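Side-chain contacts in putative dehydratase (Mesorhizobium loti, PDB 2POZ), which is of unknown function but belongs to the mandelate racemase/muconate lactonizing enzyme family and may act as a lyase: residues A[181-186]-A[219-224]; A[204-209]-A[213-218]; A[232-235]-A[241-244]. One frame throughout, in Å; residues are numbered along the deposited sequence.

Interaction 1 (A[181-186]-A[219-224])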
# COMPACT_ATOMS: atom_id res chain seq x y z
N ALA A 181 -10.02 -35.98 -12.60
CA ALA A 181 -8.61 -35.76 -12.91
C ALA A 181 -7.89 -35.19 -11.69
O ALA A 181 -6.77 -35.59 -11.38
CB ALA A 181 -8.47 -34.82 -14.10
N ILE A 182 -8.54 -34.26 -11.00
CA ILE A 182 -7.94 -33.65 -9.81
C ILE A 182 -7.69 -34.71 -8.73
O ILE A 182 -6.65 -34.70 -8.08
CB ILE A 182 -8.85 -32.52 -9.25
CG1 ILE A 182 -8.92 -31.37 -10.25
CG2 ILE A 182 -8.31 -32.01 -7.92
CD1 ILE A 182 -9.76 -30.18 -9.79
N GLU A 183 -8.65 -35.61 -8.54
CA GLU A 183 -8.51 -36.68 -7.54
C GLU A 183 -7.37 -37.60 -7.94
O GLU A 183 -6.59 -38.06 -7.10
CB GLU A 183 -9.81 -37.48 -7.44
CG GLU A 183 -9.70 -38.80 -6.66
CD GLU A 183 -9.34 -38.63 -5.19
OE1 GLU A 183 -9.42 -37.49 -4.67
OE2 GLU A 183 -8.98 -39.64 -4.54
N LEU A 184 -7.27 -37.87 -9.24
CA LEU A 184 -6.22 -38.72 -9.77
C LEU A 184 -4.86 -38.05 -9.53
O LEU A 184 -3.87 -38.72 -9.22
CB LEU A 184 -6.48 -38.95 -11.26
CG LEU A 184 -5.66 -39.96 -12.07
CD1 LEU A 184 -4.35 -39.35 -12.43
CD2 LEU A 184 -5.48 -41.25 -11.29
N ALA A 185 -4.81 -36.73 -9.67
CA ALA A 185 -3.57 -35.99 -9.46
C ALA A 185 -3.11 -36.23 -8.02
O ALA A 185 -1.93 -36.49 -7.77
CB ALA A 185 -3.80 -34.50 -9.69
N TYR A 186 -4.05 -36.16 -7.09
CA TYR A 186 -3.74 -36.37 -5.69
C TYR A 186 -3.24 -37.79 -5.43
O TYR A 186 -2.28 -37.99 -4.66
CB TYR A 186 -4.98 -36.10 -4.83
CG TYR A 186 -4.81 -36.58 -3.41
CD1 TYR A 186 -4.01 -35.89 -2.50
CD2 TYR A 186 -5.41 -37.77 -2.98
CE1 TYR A 186 -3.81 -36.37 -1.20
CE2 TYR A 186 -5.22 -38.26 -1.69
CZ TYR A 186 -4.42 -37.56 -0.81
OH TYR A 186 -4.24 -38.04 0.46
N CYS A 219 -2.99 -27.87 -3.27
CA CYS A 219 -1.79 -27.78 -2.44
C CYS A 219 -2.09 -28.10 -0.98
O CYS A 219 -1.28 -28.70 -0.28
CB CYS A 219 -1.17 -26.38 -2.56
SG CYS A 219 -0.47 -26.06 -4.21
N ARG A 220 -3.26 -27.70 -0.52
CA ARG A 220 -3.64 -27.99 0.86
C ARG A 220 -3.88 -29.49 1.01
O ARG A 220 -3.53 -30.09 2.02
CB ARG A 220 -4.90 -27.22 1.25
CG ARG A 220 -4.64 -25.73 1.50
CD ARG A 220 -5.93 -24.98 1.79
NE ARG A 220 -5.66 -23.59 2.16
CZ ARG A 220 -6.54 -22.61 2.06
NH1 ARG A 220 -7.76 -22.86 1.59
NH2 ARG A 220 -6.20 -21.37 2.41
N LYS A 221 -4.46 -30.11 -0.02
CA LYS A 221 -4.73 -31.54 0.04
C LYS A 221 -3.46 -32.36 0.13
O LYS A 221 -3.41 -33.32 0.89
CB LYS A 221 -5.55 -31.97 -1.18
CG LYS A 221 -6.15 -33.37 -1.07
CD LYS A 221 -7.12 -33.64 -2.22
CE LYS A 221 -7.74 -35.03 -2.13
NZ LYS A 221 -8.49 -35.24 -0.85
N ILE A 222 -2.43 -31.99 -0.63
CA ILE A 222 -1.18 -32.76 -0.60
C ILE A 222 -0.22 -32.36 0.52
O ILE A 222 0.80 -33.02 0.72
CB ILE A 222 -0.41 -32.68 -1.95
CG1 ILE A 222 0.03 -31.23 -2.23
CG2 ILE A 222 -1.29 -33.21 -3.07
CD1 ILE A 222 1.00 -31.10 -3.42
N GLY A 223 -0.55 -31.30 1.24
CA GLY A 223 0.31 -30.83 2.32
C GLY A 223 0.67 -31.90 3.34
O GLY A 223 1.75 -31.87 3.92
N GLU A 224 -0.24 -32.84 3.55
CA GLU A 224 -0.05 -33.92 4.51
C GLU A 224 0.90 -35.00 3.98
O GLU A 224 1.28 -35.91 4.71
CB GLU A 224 -1.41 -34.55 4.85
CG GLU A 224 -2.42 -33.57 5.50
CD GLU A 224 -2.73 -32.35 4.63
OE1 GLU A 224 -3.02 -32.51 3.42
OE2 GLU A 224 -2.70 -31.22 5.16
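Lys221 reaches out from helix 212-222 and crosses one face of the Tyr186 ring on helix 179-196 at about a right angle. Its chain stays extended as far as CE and bends at the last torsion (chi4 59°). Lys221 CG stands above the ring plane just beyond the rim, 3.6 Å from Tyr186 CD1. Lys221 CE, a CH-pi donor above the same face, comes 3.6 Å from Tyr186 CG. Beyond it Lys221 NZ stands almost straight above the ring centre, at 4.5 Å from the centroid, as a cation-pi partner. Glu183 may add a weak attraction: its OE1 is 4.5 Å from Lys221 NZ, short of a salt bridge, while its OE2 pairs with Arg187. Next along the helix, Ile222 meets the edge of the ring near its plane, its CG2 3.9 Å from Tyr186 CD1. A serine in place of Tyr186 would probably leave the lysine methylenes and ammonium without their aromatic bed and open a gap beside Ile222 CG2. Lysine over one face and isoleucine at the rim thus join two successive helices, 179-196 and 212-222, in the outer layer of the enolase-type TIM barrel.

Interaction 2 (A[204-209]-A[213-218])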
# COMPACT_ATOMS: atom_id res chain seq x y z
N VAL A 204 6.95 -31.08 -5.99
CA VAL A 204 5.82 -31.15 -6.89
C VAL A 204 5.81 -29.94 -7.83
O VAL A 204 5.66 -28.79 -7.40
CB VAL A 204 4.48 -31.20 -6.11
CG1 VAL A 204 3.31 -31.02 -7.05
CG2 VAL A 204 4.37 -32.54 -5.39
N ASP A 205 6.00 -30.21 -9.12
CA ASP A 205 5.98 -29.16 -10.14
C ASP A 205 4.59 -29.11 -10.75
O ASP A 205 4.10 -30.11 -11.29
CB ASP A 205 7.04 -29.47 -11.21
CG ASP A 205 6.97 -28.51 -12.41
OD1 ASP A 205 6.43 -27.39 -12.27
OD2 ASP A 205 7.47 -28.89 -13.48
N LEU A 206 3.93 -27.95 -10.65
CA LEU A 206 2.59 -27.79 -11.20
C LEU A 206 2.66 -27.16 -12.59
O LEU A 206 1.66 -27.13 -13.32
CB LEU A 206 1.72 -26.94 -10.26
CG LEU A 206 1.53 -27.52 -8.86
CD1 LEU A 206 0.51 -26.69 -8.08
CD2 LEU A 206 1.07 -28.97 -8.95
N SER A 207 3.83 -26.67 -12.96
CA SER A 207 4.07 -26.07 -14.27
C SER A 207 2.94 -25.13 -14.70
O SER A 207 2.47 -25.20 -15.83
CB SER A 207 4.25 -27.18 -15.32
OG SER A 207 4.88 -26.70 -16.50
N GLY A 208 2.51 -24.25 -13.80
CA GLY A 208 1.44 -23.32 -14.13
C GLY A 208 0.17 -23.55 -13.33
O GLY A 208 -0.58 -22.60 -13.06
N GLY A 209 -0.08 -24.80 -12.96
CA GLY A 209 -1.26 -25.14 -12.17
C GLY A 209 -2.61 -24.94 -12.84
O GLY A 209 -2.74 -24.99 -14.06
N ASP A 213 -8.11 -20.69 -7.09
CA ASP A 213 -8.89 -21.43 -6.11
C ASP A 213 -8.58 -22.94 -6.08
O ASP A 213 -8.27 -23.49 -5.02
CB ASP A 213 -10.39 -21.18 -6.35
CG ASP A 213 -10.84 -21.51 -7.78
OD1 ASP A 213 -9.99 -21.59 -8.70
OD2 ASP A 213 -12.06 -21.68 -7.99
N GLU A 214 -8.65 -23.60 -7.23
CA GLU A 214 -8.39 -25.03 -7.29
C GLU A 214 -6.94 -25.37 -6.98
O GLU A 214 -6.66 -26.43 -6.42
CB GLU A 214 -8.79 -25.59 -8.65
CG GLU A 214 -10.30 -25.63 -8.89
CD GLU A 214 -11.06 -26.34 -7.79
OE1 GLU A 214 -10.62 -27.42 -7.33
OE2 GLU A 214 -12.12 -25.83 -7.37
N THR A 215 -6.01 -24.48 -7.32
CA THR A 215 -4.61 -24.73 -7.04
C THR A 215 -4.37 -24.73 -5.53
O THR A 215 -3.68 -25.59 -4.99
CB THR A 215 -3.70 -23.69 -7.71
OG1 THR A 215 -3.72 -23.88 -9.13
CG2 THR A 215 -2.27 -23.82 -7.20
N ILE A 216 -4.96 -23.75 -4.85
CA ILE A 216 -4.83 -23.65 -3.40
C ILE A 216 -5.42 -24.92 -2.79
O ILE A 216 -4.81 -25.55 -1.93
CB ILE A 216 -5.58 -22.41 -2.87
CG1 ILE A 216 -4.84 -21.14 -3.28
CG2 ILE A 216 -5.73 -22.49 -1.35
CD1 ILE A 216 -5.60 -19.87 -2.98
N ARG A 217 -6.60 -25.30 -3.26
CA ARG A 217 -7.26 -26.50 -2.77
C ARG A 217 -6.35 -27.73 -2.91
O ARG A 217 -6.20 -28.50 -1.97
CB ARG A 217 -8.57 -26.73 -3.52
CG ARG A 217 -9.27 -28.05 -3.21
CD ARG A 217 -10.64 -28.09 -3.87
NE ARG A 217 -11.65 -27.43 -3.06
CZ ARG A 217 -12.62 -26.65 -3.53
NH1 ARG A 217 -12.73 -26.42 -4.84
NH2 ARG A 217 -13.50 -26.12 -2.70
N PHE A 218 -5.74 -27.89 -4.09
CA PHE A 218 -4.86 -29.03 -4.33
C PHE A 218 -3.61 -29.03 -3.45
O PHE A 218 -3.22 -30.07 -2.93
CB PHE A 218 -4.44 -29.07 -5.81
CG PHE A 218 -3.59 -30.26 -6.17
CD1 PHE A 218 -4.14 -31.53 -6.23
CD2 PHE A 218 -2.24 -30.10 -6.45
CE1 PHE A 218 -3.35 -32.64 -6.57
CE2 PHE A 218 -1.44 -31.21 -6.79
CZ PHE A 218 -2.00 -32.47 -6.85
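Leu206, with CG beside its backbone N (chi1 -60°), and Phe218, with CG anti to its own (chi1 -177°), both point into the space between turn and helix, where Leu206 CD2 and Phe218 CE2 meet at 4.0 Å. They lie within the beta-alpha-beta unit of strand 201-205, helix 212-222 and strand 227-231, part of the enolase-type barrel. Leu206 splits its two methyls: CD2 approaches the phenyl ring obliquely, and CD1 comes 4.1 Å from Thr215 CG2, the leucine and threonine side chains running past each other in opposite directions. The other branch of Thr215, OG1, is held by Leu210 N and Thr211 O. A type I' turn from Leu206 to Gly209 takes the chain away from the strand, with Ser207 N bonded to Asp205 OD1 (2.8 Å) in an Asx turn, the donor sitting above the carboxylate plane. On the helix Arg217 bridges to Glu214, which also pairs with Arg303 of the second subunit. Gly209, at positive phi, has no side chain where there is little room for one: a beta carbon would press tightly on Thr215 OG1, which already lies 4.0 Å from Gly209 C.

Interaction 3 (A[232-235]-A[241-244])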
# COMPACT_ATOMS: atom_id res chain seq x y z
N GLU A 232 6.08 -23.38 -9.61
CA GLU A 232 5.15 -22.66 -10.47
C GLU A 232 3.69 -23.03 -10.21
O GLU A 232 3.03 -23.60 -11.08
CB GLU A 232 5.47 -22.92 -11.95
CG GLU A 232 6.81 -22.36 -12.42
CD GLU A 232 7.00 -22.54 -13.92
OE1 GLU A 232 6.82 -23.67 -14.41
OE2 GLU A 232 7.32 -21.54 -14.60
N PRO A 233 3.16 -22.71 -9.02
CA PRO A 233 1.77 -23.04 -8.71
C PRO A 233 0.78 -22.31 -9.61
O PRO A 233 -0.39 -22.69 -9.72
CB PRO A 233 1.63 -22.66 -7.24
CG PRO A 233 2.56 -21.48 -7.13
CD PRO A 233 3.77 -21.94 -7.92
N CYS A 234 1.24 -21.23 -10.25
CA CYS A 234 0.36 -20.50 -11.16
C CYS A 234 1.14 -20.07 -12.38
O CYS A 234 2.36 -20.17 -12.42
CB CYS A 234 -0.25 -19.27 -10.49
SG CYS A 234 0.96 -18.03 -9.99
N ASP A 235 0.41 -19.61 -13.39
CA ASP A 235 1.03 -19.16 -14.63
C ASP A 235 2.08 -18.10 -14.31
O ASP A 235 1.80 -17.15 -13.58
CB ASP A 235 -0.04 -18.56 -15.55
CG ASP A 235 0.46 -18.31 -16.95
OD1 ASP A 235 1.54 -17.69 -17.10
OD2 ASP A 235 -0.23 -18.73 -17.91
N ALA A 241 -1.46 -13.76 -8.55
CA ALA A 241 -1.93 -15.07 -8.12
C ALA A 241 -0.82 -15.73 -7.30
O ALA A 241 -1.10 -16.38 -6.29
CB ALA A 241 -2.28 -15.93 -9.32
N LEU A 242 0.43 -15.55 -7.72
CA LEU A 242 1.56 -16.14 -7.00
C LEU A 242 1.60 -15.70 -5.54
O LEU A 242 1.80 -16.52 -4.64
CB LEU A 242 2.89 -15.77 -7.68
CG LEU A 242 4.17 -16.31 -7.03
CD1 LEU A 242 4.12 -17.83 -6.92
CD2 LEU A 242 5.38 -15.89 -7.87
N LYS A 243 1.40 -14.40 -5.29
CA LYS A 243 1.43 -13.93 -3.90
C LYS A 243 0.23 -14.44 -3.11
O LYS A 243 0.38 -14.87 -1.97
CB LYS A 243 1.47 -12.40 -3.83
CG LYS A 243 1.55 -11.91 -2.38
CD LYS A 243 2.27 -10.59 -2.24
CE LYS A 243 2.52 -10.28 -0.76
NZ LYS A 243 3.30 -11.37 -0.08
N VAL A 244 -0.95 -14.40 -3.71
CA VAL A 244 -2.16 -14.87 -3.04
C VAL A 244 -1.98 -16.34 -2.66
O VAL A 244 -2.29 -16.75 -1.53
CB VAL A 244 -3.39 -14.74 -3.96
CG1 VAL A 244 -4.60 -15.41 -3.32
CG2 VAL A 244 -3.67 -13.27 -4.22
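Ala241 N, hydrogen-bonded to Asp238 OD1, belongs to the first turn of helix 239-248, against which Cys234 packs its sulfur. Cys234 SG approaches Leu242 N to 3.4 Å and Leu242 CA to 3.6 Å, a close packing contact and not a bond. Its chi1 of 63° sets the sulfur between the backbone N and the carbonyl carbon, the crowded position, and directs it at the helix backbone. There it also meets two beta carbons, Leu242 CB at 3.8 Å and Ala241 CB at 3.9 Å. The beta carbon of Cys234 adds its own contact, CB lying 4.1 Å from Ala241 CB. One residue earlier, Pro233 touches with CG, 4.0 Å from Leu242 CD1. Leu242 comes to it with CG anti to the backbone N (chi1 180°), which swings its end nearer the loop than its beta carbon would suggest, and the two side chains lie aslant to each other. Around these four buried residues, Ile253 of the next strand packs against both Pro233 and Leu242, and Asn301 of the second subunit packs on Cys234 and Ala241. The contact folds the loop after strand 227-231 back onto the helix that follows, a beta-alpha connection of the enolase-type TIM barrel.

From the N terminus, helix 179-196 comes first, and interaction 1 closes the long loop that runs through strand 201-205 to the end of helix 212-222. Interaction 2 falls entirely within that loop, tying the exit of strand 201-205 to the same helix; Phe218 meets Ala185 where the two contacts touch. Interaction 3 opens after both have closed and joins the loop beyond strand 227-231 to helix 239-248, so none of the contacts cross. Gly208 N and Glu232 O, 2.8 Å apart in a probable hydrogen bond, link interactions 2 and 3, both of which also touch the second subunit. Together the three connect successive barrel strands and outer helices.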